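Local coordinates for GlcNAc Inducible Gene 2, GIG2 (Candida albicans, PDB 6AKZ), which binds an iron(III) ion and is probably an iron-dependent oxygenase of the DUF1479 family, encoded by a GlcNAc-inducible gene, at residues F156-E159 / L165-L168. Sequence-based numbering, arbitrary orientation.
Sequences FYVE and LIDL
Leu-168 lays its CD1 methyl over the face of the peptide that joins Phe-156 to Tyr-157. That methyl is 3.7 Å from Phe-156 O and 3.8 Å from Tyr-157 N, standing almost straight above the peptide plane, so this is van der Waals packing on flat backbone. The same methyl also touches the root of the Phe-156 side chain, with CD1 of Leu-168 4.0 Å from CB of Phe-156. The phenyl ring then swings off, because CG lies anti to the carbonyl carbon (chi1 -71°) and carries the ring away from Leu-168 to meet the ring of Phe-224.

The second touch is Val-158 against Ile-166, methyl to methyl, CG1 to CG2 at 3.9 Å, the two side chains meeting at a slant. Ile-166 divides its branches: CG2 faces the valine, while CG1, anti to the backbone N (chi1 -178°), runs back toward Leu-168. This brings Ile-166 CD1 to 3.9 Å from Leu-168 CD2. The two touches therefore form one continuous apolar seam. The backbones stay well apart, with CA of Tyr-157 7.7 Å from CA of Leu-168, and side chains fill the interval where paired strands would have backbone hydrogen bonds.

Each segment finds its polar partners elsewhere. Tyr-157 points away from the seam, bonding through its backbone to Phe-224 and Leu-226 and through OH to Asp-222. Asp-167 pairs by its backbone with Leu-377, and its carboxylate forms a salt bridge to Arg-451 and a hydrogen bond to Gln-447. The contact brings the loop that follows helix 143-153 back against the short strand 166-167, spanning residues 160-164, away from the iron site, with helix 445-460 packed against Leu-165 and Asp-167.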
loop_
_atom_site.group_PDB
_atom_site.type_symbol
_atom_site.label_atom_id
_atom_site.label_comp_id
_atom_site.label_asym_id
_atom_site.label_seq_id
_atom_site.Cartn_x
_atom_site.Cartn_y
_atom_site.Cartn_z
ATOM N N PHE A 156 -5.646 -2.658 -12.171
ATOM C CA PHE A 156 -6.562 -3.394 -11.240
ATOM C C PHE A 156 -7.937 -3.581 -11.929
ATOM O O PHE A 156 -8.284 -2.915 -12.965
ATOM C CB PHE A 156 -6.723 -2.600 -9.927
ATOM C CG PHE A 156 -5.500 -2.599 -9.089
ATOM C CD1 PHE A 156 -5.348 -3.589 -8.116
ATOM C CD2 PHE A 156 -4.567 -1.600 -9.196
ATOM C CE1 PHE A 156 -4.234 -3.626 -7.341
ATOM C CE2 PHE A 156 -3.424 -1.609 -8.420
ATOM C CZ PHE A 156 -3.259 -2.613 -7.502
ATOM N N TYR A 157 -8.731 -4.507 -11.414
ATOM C CA TYR A 157 -10.038 -4.762 -11.959
ATOM C C TYR A 157 -10.933 -5.468 -11.005
ATOM O O TYR A 157 -10.475 -5.983 -9.980
ATOM C CB TYR A 157 -9.867 -5.661 -13.218
ATOM C CG TYR A 157 -9.488 -7.087 -12.972
ATOM C CD1 TYR A 157 -8.184 -7.437 -12.734
ATOM C CD2 TYR A 157 -10.464 -8.086 -12.951
ATOM C CE1 TYR A 157 -7.798 -8.783 -12.563
ATOM C CE2 TYR A 157 -10.117 -9.429 -12.769
ATOM C CZ TYR A 157 -8.770 -9.776 -12.610
ATOM O OH TYR A 157 -8.395 -11.046 -12.363
ATOM N N VAL A 158 -12.228 -5.484 -11.335
ATOM C CA VAL A 158 -13.135 -6.371 -10.669
ATOM C C VAL A 158 -13.946 -7.093 -11.702
ATOM O O VAL A 158 -14.198 -6.583 -12.794
ATOM C CB VAL A 158 -14.092 -5.723 -9.653
ATOM C CG1 VAL A 158 -13.294 -5.177 -8.505
ATOM C CG2 VAL A 158 -15.006 -4.646 -10.253
ATOM N N GLU A 159 -14.359 -8.277 -11.336
ATOM C CA GLU A 159 -15.161 -9.105 -12.210
ATOM C C GLU A 159 -16.641 -8.798 -12.049
ATOM O O GLU A 159 -17.324 -8.551 -13.016
ATOM C CB GLU A 159 -14.898 -10.550 -11.913
ATOM C CG GLU A 159 -15.476 -11.481 -12.979
ATOM C CD GLU A 159 -14.880 -12.868 -12.849
ATOM O OE1 GLU A 159 -15.358 -13.583 -11.981
ATOM O OE2 GLU A 159 -13.884 -13.192 -13.564
ATOM N N LEU A 165 -18.680 -2.668 -4.807
ATOM C CA LEU A 165 -18.748 -1.240 -4.474
ATOM C C LEU A 165 -17.385 -0.522 -4.559
ATOM O O LEU A 165 -16.853 -0.025 -3.559
ATOM C CB LEU A 165 -19.440 -1.031 -3.124
ATOM C CG LEU A 165 -20.919 -1.458 -3.157
ATOM C CD1 LEU A 165 -21.437 -1.293 -1.737
ATOM C CD2 LEU A 165 -21.740 -0.602 -4.121
ATOM N N ILE A 166 -16.867 -0.422 -5.784
ATOM C CA ILE A 166 -15.605 0.253 -6.047
ATOM C C ILE A 166 -15.688 0.973 -7.386
ATOM O O ILE A 166 -16.366 0.495 -8.332
ATOM C CB ILE A 166 -14.423 -0.701 -5.921
ATOM C CG1 ILE A 166 -13.098 0.029 -6.143
ATOM C CG2 ILE A 166 -14.528 -1.835 -6.914
ATOM C CD1 ILE A 166 -11.900 -0.832 -5.718
ATOM N N ASP A 167 -15.021 2.122 -7.451
ATOM C CA ASP A 167 -14.862 2.894 -8.650
ATOM C C ASP A 167 -13.392 3.207 -8.858
ATOM O O ASP A 167 -12.825 4.129 -8.285
ATOM C CB ASP A 167 -15.731 4.158 -8.580
ATOM C CG ASP A 167 -15.424 5.159 -9.727
ATOM O OD1 ASP A 167 -14.907 4.740 -10.803
ATOM O OD2 ASP A 167 -15.759 6.357 -9.565
ATOM N N LEU A 168 -12.771 2.406 -9.708
ATOM C CA LEU A 168 -11.335 2.519 -9.915
ATOM C C LEU A 168 -10.984 3.732 -10.759
ATOM O O LEU A 168 -9.828 4.149 -10.786
ATOM C CB LEU A 168 -10.841 1.235 -10.585
ATOM C CG LEU A 168 -10.682 0.071 -9.618
ATOM C CD1 LEU A 168 -10.430 -1.219 -10.405
ATOM C CD2 LEU A 168 -9.560 0.253 -8.644
#